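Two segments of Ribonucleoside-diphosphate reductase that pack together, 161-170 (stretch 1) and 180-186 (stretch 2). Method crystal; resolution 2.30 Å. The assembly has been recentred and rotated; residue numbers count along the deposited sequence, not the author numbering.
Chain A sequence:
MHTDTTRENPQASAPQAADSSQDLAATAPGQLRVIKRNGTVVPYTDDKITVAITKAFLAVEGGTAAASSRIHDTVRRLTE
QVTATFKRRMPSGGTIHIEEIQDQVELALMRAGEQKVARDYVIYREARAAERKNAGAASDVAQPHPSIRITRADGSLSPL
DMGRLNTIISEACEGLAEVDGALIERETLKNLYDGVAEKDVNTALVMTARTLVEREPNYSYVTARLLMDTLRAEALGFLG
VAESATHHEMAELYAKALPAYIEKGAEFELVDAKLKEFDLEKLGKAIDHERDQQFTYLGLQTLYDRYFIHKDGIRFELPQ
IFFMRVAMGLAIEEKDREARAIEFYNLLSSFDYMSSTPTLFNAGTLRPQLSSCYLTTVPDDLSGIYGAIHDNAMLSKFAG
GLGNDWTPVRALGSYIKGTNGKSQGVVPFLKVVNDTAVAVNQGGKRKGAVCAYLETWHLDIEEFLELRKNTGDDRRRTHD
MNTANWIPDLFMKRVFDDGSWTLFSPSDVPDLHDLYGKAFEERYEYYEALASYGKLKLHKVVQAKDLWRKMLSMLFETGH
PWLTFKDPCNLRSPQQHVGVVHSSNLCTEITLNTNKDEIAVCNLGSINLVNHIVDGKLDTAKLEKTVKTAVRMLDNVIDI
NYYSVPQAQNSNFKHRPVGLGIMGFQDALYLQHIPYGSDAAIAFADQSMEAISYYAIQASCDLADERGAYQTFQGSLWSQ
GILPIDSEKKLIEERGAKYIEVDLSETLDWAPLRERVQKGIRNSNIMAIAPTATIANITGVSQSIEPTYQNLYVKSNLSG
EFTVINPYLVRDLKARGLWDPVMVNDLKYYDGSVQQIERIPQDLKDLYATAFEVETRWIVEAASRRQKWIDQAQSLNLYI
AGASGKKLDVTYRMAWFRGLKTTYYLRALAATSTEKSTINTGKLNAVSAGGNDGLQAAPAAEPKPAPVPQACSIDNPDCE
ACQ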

ATOM      1  N   ASP A 161      13.773 -62.780 -25.981  1.00 99.92           N
ATOM      2  CA  ASP A 161      15.012 -63.405 -25.530  1.00100.24           C
ATOM      3  C   ASP A 161      15.212 -63.082 -24.055  1.00 98.42           C
ATOM      4  O   ASP A 161      15.497 -61.935 -23.694  1.00 97.16           O
ATOM      5  CB  ASP A 161      16.191 -62.917 -26.368  1.00100.64           C
ATOM      6  CG  ASP A 161      17.428 -63.775 -26.189  1.00102.09           C
ATOM      7  OD1 ASP A 161      17.666 -64.257 -25.062  1.00103.00           O
ATOM      8  OD2 ASP A 161      18.162 -63.973 -27.181  1.00103.09           O
ATOM      9  N   MET A 162      15.058 -64.093 -23.198  1.00 99.68           N
ATOM     10  CA  MET A 162      15.277 -63.904 -21.770  1.00 98.55           C
ATOM     11  C   MET A 162      16.761 -63.907 -21.424  1.00 96.62           C
ATOM     12  O   MET A 162      17.170 -63.249 -20.461  1.00 95.46           O
ATOM     13  CB  MET A 162      14.554 -64.996 -20.982  1.00101.14           C
ATOM     14  CG  MET A 162      14.044 -64.554 -19.617  1.00102.57           C
ATOM     15  SD  MET A 162      12.726 -63.324 -19.726  1.00102.77           S
ATOM     16  CE  MET A 162      12.127 -63.311 -18.038  1.00101.64           C
ATOM     17  N   GLY A 163      17.576 -64.631 -22.194  1.00 92.34           N
ATOM     18  CA  GLY A 163      19.007 -64.639 -21.935  1.00 91.59           C
ATOM     19  C   GLY A 163      19.647 -63.287 -22.187  1.00 89.72           C
ATOM     20  O   GLY A 163      20.436 -62.797 -21.373  1.00 89.40           O
ATOM     21  N   ARG A 164      19.314 -62.661 -23.320  1.00 84.59           N
ATOM     22  CA  ARG A 164      19.871 -61.348 -23.623  1.00 82.34           C
ATOM     23  C   ARG A 164      19.315 -60.280 -22.691  1.00 80.96           C
ATOM     24  O   ARG A 164      19.995 -59.286 -22.412  1.00 79.25           O
ATOM     25  CB  ARG A 164      19.586 -60.975 -25.077  1.00 80.94           C
ATOM     26  CG  ARG A 164      20.331 -59.732 -25.544  1.00 79.87           C
ATOM     27  CD  ARG A 164      19.901 -59.294 -26.934  1.00 78.93           C
ATOM     28  NE  ARG A 164      20.775 -58.248 -27.462  1.00 77.38           N
ATOM     29  CZ  ARG A 164      20.687 -56.960 -27.143  1.00 75.37           C
ATOM     30  NH1 ARG A 164      19.762 -56.537 -26.290  1.00 74.13           N
ATOM     31  NH2 ARG A 164      21.533 -56.089 -27.675  1.00 74.99           N
ATOM     32  N   LEU A 165      18.086 -60.463 -22.204  1.00 81.57           N
ATOM     33  CA  LEU A 165      17.504 -59.493 -21.284  1.00 81.54           C
ATOM     34  C   LEU A 165      18.258 -59.466 -19.962  1.00 83.14           C
ATOM     35  O   LEU A 165      18.465 -58.395 -19.381  1.00 81.99           O
ATOM     36  CB  LEU A 165      16.028 -59.813 -21.056  1.00 81.88           C
ATOM     37  CG  LEU A 165      15.309 -58.948 -20.020  1.00 81.68           C
ATOM     38  CD1 LEU A 165      15.397 -57.475 -20.388  1.00 80.00           C
ATOM     39  CD2 LEU A 165      13.860 -59.386 -19.887  1.00 82.18           C
ATOM     40  N   ASN A 166      18.673 -60.635 -19.469  1.00 90.75           N
ATOM     41  CA  ASN A 166      19.457 -60.682 -18.240  1.00 92.51           C
ATOM     42  C   ASN A 166      20.860 -60.128 -18.451  1.00 90.16           C
ATOM     43  O   ASN A 166      21.477 -59.632 -17.501  1.00 90.68           O
ATOM     44  CB  ASN A 166      19.532 -62.117 -17.716  1.00 97.06           C
ATOM     45  CG  ASN A 166      18.226 -62.586 -17.106  1.00 99.25           C
ATOM     46  OD1 ASN A 166      18.015 -62.468 -15.899  1.00100.46           O
ATOM     47  ND2 ASN A 166      17.340 -63.121 -17.939  1.00 99.76           N
ATOM     48  N   THR A 167      21.377 -60.197 -19.679  1.00 83.94           N
ATOM     49  CA  THR A 167      22.747 -59.761 -19.926  1.00 83.63           C
ATOM     50  C   THR A 167      22.869 -58.242 -19.870  1.00 82.78           C
ATOM     51  O   THR A 167      23.807 -57.713 -19.263  1.00 83.00           O
ATOM     52  CB  THR A 167      23.229 -60.280 -21.280  1.00 82.03           C
ATOM     53  OG1 THR A 167      23.077 -61.704 -21.332  1.00 82.15           O
ATOM     54  CG2 THR A 167      24.695 -59.922 -21.500  1.00 82.06           C
ATOM     55  N   ILE A 168      21.937 -57.522 -20.501  1.00 84.53           N
ATOM     56  CA  ILE A 168      22.056 -56.069 -20.564  1.00 83.85           C
ATOM     57  C   ILE A 168      21.789 -55.444 -19.200  1.00 84.66           C
ATOM     58  O   ILE A 168      22.418 -54.446 -18.829  1.00 84.55           O
ATOM     59  CB  ILE A 168      21.121 -55.493 -21.647  1.00 83.64           C
ATOM     60  CG1 ILE A 168      19.661 -55.854 -21.365  1.00 84.52           C
ATOM     61  CG2 ILE A 168      21.536 -55.993 -23.026  1.00 84.44           C
ATOM     62  CD1 ILE A 168      18.676 -55.162 -22.287  1.00 83.24           C
ATOM     63  N   ILE A 169      20.860 -56.013 -18.426  1.00 90.00           N
ATOM     64  CA  ILE A 169      20.550 -55.418 -17.130  1.00 90.38           C
ATOM     65  C   ILE A 169      21.659 -55.716 -16.130  1.00 88.84           C
ATOM     66  O   ILE A 169      21.901 -54.926 -15.210  1.00 89.83           O
ATOM     67  CB  ILE A 169      19.178 -55.897 -16.613  1.00 92.17           C
ATOM     68  CG1 ILE A 169      19.233 -57.358 -16.172  1.00 96.25           C
ATOM     69  CG2 ILE A 169      18.104 -55.705 -17.671  1.00 91.33           C
ATOM     70  CD1 ILE A 169      19.322 -57.533 -14.666  1.00 98.99           C
ATOM     71  N   SER A 170      22.355 -56.842 -16.290  1.00 76.22           N
ATOM     72  CA  SER A 170      23.472 -57.150 -15.403  1.00 75.58           C
ATOM     73  C   SER A 170      24.674 -56.273 -15.726  1.00 74.36           C
ATOM     74  O   SER A 170      25.285 -55.681 -14.829  1.00 74.92           O
ATOM     75  CB  SER A 170      23.839 -58.629 -15.507  1.00 75.89           C
ATOM     76  OG  SER A 170      24.892 -58.949 -14.614  1.00 77.74           O
ATOM     77  N   ASP A 180      19.509 -53.245  -7.842  1.00 81.50           N
ATOM     78  CA  ASP A 180      18.973 -54.604  -7.870  1.00 83.84           C
ATOM     79  C   ASP A 180      18.531 -54.922  -9.295  1.00 81.34           C
ATOM     80  O   ASP A 180      17.471 -54.469  -9.740  1.00 80.05           O
ATOM     81  CB  ASP A 180      17.819 -54.744  -6.883  1.00 85.93           C
ATOM     82  CG  ASP A 180      17.450 -56.190  -6.621  1.00 87.07           C
ATOM     83  OD1 ASP A 180      17.752 -57.047  -7.478  1.00 86.07           O
ATOM     84  OD2 ASP A 180      16.855 -56.467  -5.558  1.00 89.85           O
ATOM     85  N   GLY A 181      19.338 -55.713 -10.004  1.00 78.17           N
ATOM     86  CA  GLY A 181      19.002 -56.053 -11.378  1.00 78.11           C
ATOM     87  C   GLY A 181      17.726 -56.866 -11.481  1.00 79.35           C
ATOM     88  O   GLY A 181      16.849 -56.571 -12.298  1.00 77.17           O
ATOM     89  N   ALA A 182      17.605 -57.907 -10.652  1.00 87.59           N
ATOM     90  CA  ALA A 182      16.400 -58.731 -10.676  1.00 88.26           C
ATOM     91  C   ALA A 182      15.159 -57.896 -10.389  1.00 87.88           C
ATOM     92  O   ALA A 182      14.102 -58.112 -10.992  1.00 86.83           O
ATOM     93  CB  ALA A 182      16.527 -59.873  -9.668  1.00 90.43           C
ATOM     94  N   LEU A 183      15.272 -56.929  -9.474  1.00 88.09           N
ATOM     95  CA  LEU A 183      14.140 -56.058  -9.174  1.00 87.90           C
ATOM     96  C   LEU A 183      13.675 -55.315 -10.421  1.00 88.57           C
ATOM     97  O   LEU A 183      12.469 -55.211 -10.677  1.00 87.22           O
ATOM     98  CB  LEU A 183      14.525 -55.071  -8.070  1.00 87.74           C
ATOM     99  CG  LEU A 183      13.399 -54.299  -7.382  1.00 88.11           C
ATOM    100  CD1 LEU A 183      12.575 -55.223  -6.494  1.00 88.87           C
ATOM    101  CD2 LEU A 183      13.964 -53.139  -6.573  1.00 88.71           C
ATOM    102  N   ILE A 184      14.618 -54.800 -11.214  1.00 96.47           N
ATOM    103  CA  ILE A 184      14.254 -54.077 -12.429  1.00 96.25           C
ATOM    104  C   ILE A 184      13.622 -55.020 -13.443  1.00 95.48           C
ATOM    105  O   ILE A 184      12.646 -54.669 -14.114  1.00 95.81           O
ATOM    106  CB  ILE A 184      15.485 -53.363 -13.019  1.00 96.34           C
ATOM    107  CG1 ILE A 184      16.052 -52.350 -12.020  1.00 97.65           C
ATOM    108  CG2 ILE A 184      15.120 -52.664 -14.330  1.00 94.42           C
ATOM    109  CD1 ILE A 184      17.338 -51.691 -12.482  1.00 97.23           C
ATOM    110  N   GLU A 185      14.177 -56.227 -13.583  1.00 88.35           N
ATOM    111  CA  GLU A 185      13.662 -57.172 -14.570  1.00 87.66           C
ATOM    112  C   GLU A 185      12.227 -57.574 -14.255  1.00 87.68           C
ATOM    113  O   GLU A 185      11.406 -57.737 -15.167  1.00 86.34           O
ATOM    114  CB  GLU A 185      14.567 -58.403 -14.628  1.00 88.45           C
ATOM    115  CG  GLU A 185      14.233 -59.366 -15.753  1.00 87.99           C
ATOM    116  CD  GLU A 185      15.288 -60.442 -15.927  1.00 89.73           C
ATOM    117  OE1 GLU A 185      16.247 -60.469 -15.126  1.00 90.39           O
ATOM    118  OE2 GLU A 185      15.162 -61.258 -16.865  1.00 90.14           O
ATOM    119  N   ARG A 186      11.903 -57.738 -12.971  1.00 86.64           N
ATOM    120  CA  ARG A 186      10.540 -58.098 -12.591  1.00 86.54           C
ATOM    121  C   ARG A 186       9.578 -56.944 -12.845  1.00 86.95           C
ATOM    122  O   ARG A 186       8.518 -57.129 -13.453  1.00 85.65           O
ATOM    123  CB  ARG A 186      10.498 -58.522 -11.123  1.00 86.03           C
ATOM    124  CG  ARG A 186      11.153 -59.868 -10.851  1.00 86.10           C
ATOM    125  CD  ARG A 186      10.925 -60.336  -9.422  1.00 86.72           C
ATOM    126  NE  ARG A 186      11.972 -59.883  -8.506  1.00 86.94           N
ATOM    127  CZ  ARG A 186      11.884 -58.817  -7.716  1.00 87.47           C
ATOM    128  NH1 ARG A 186      10.791 -58.063  -7.708  1.00 87.10           N
ATOM    129  NH2 ARG A 186      12.902 -58.504  -6.923  1.00 88.58           N
TER

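The two stretches form a small helix-to-helix contact in which one long acidic side chain, E185, reaches into a pocket on the facing helix, while a glycine lets the backbones come close at the other end. Helix 162-170 and helix 181-186 run at 130° to each other, closer to antiparallel than to parallel, and their axes approach to 9.8 Å. The contact buries 264 Å² in all, counting both sides, and no clear hydrogen bond crosses it; nonpolar packing and a close polar approach both contribute.

Each helix opens with an aspartate that caps its first turn. The OD1 atom of D161 accepts a hydrogen bond from the backbone N of R164 (2.9 Å), and OD1 of D180 does the same for N of L183 (3.2 Å). Both side chains are t at chi1, and each accepts from a first-turn amide that has no carbonyl partner in a preceding turn. Neither aspartate touches the opposite stretch; they cap the helix starts and lie outside the contact.

The backbones come nearest where I169 faces G181, with 6.0 Å between I169 CA and G181 CA. The CB of I169 points toward the second helix, and its CD1 lies 3.6 Å from O of G181, a nonpolar methyl group resting against the peptide backbone. G181 has no side chain to hold the helices apart, and the space is needed: a CB at an ideal position on this residue would lie 2.9 Å from CD1 of I169, a clash. A182, the next residue, turns its CB away and adds almost nothing to the contact.

One turn further along the second helix, E185 contributes the largest share of the buried surface. Its CB points toward the first helix, and with chi1 and chi2 both t the chain is extended, carrying the carboxyl group in among M162, L165, N166 and I169 as a knob into a hole. Much of this pocket is nonpolar: CE of M162 and CD2 of L165 each lie 3.8 Å from OE2 of E185, and CD1 of I169 is 4.3 Å from its OE1.

N166 supplies the polar wall. Its OD1 is 2.8 Å from OE1 of E185, a separation so short for two oxygens that the carboxyl group probably carries a proton, although the geometry does not settle the matter. The amide nitrogen is no substitute partner: ND2 of N166 lies 3.1 Å from OE2 of E185, but the angle is too poor for a hydrogen bond. Instead, ND2 of N166 donates to O of M162 in its own helix, at a short 2.5 Å. That carbonyl also accepts from the backbone N of N166 at 3.2 Å, so the asparagine is tied back to the preceding turn while its OD1 remains beside the glutamate.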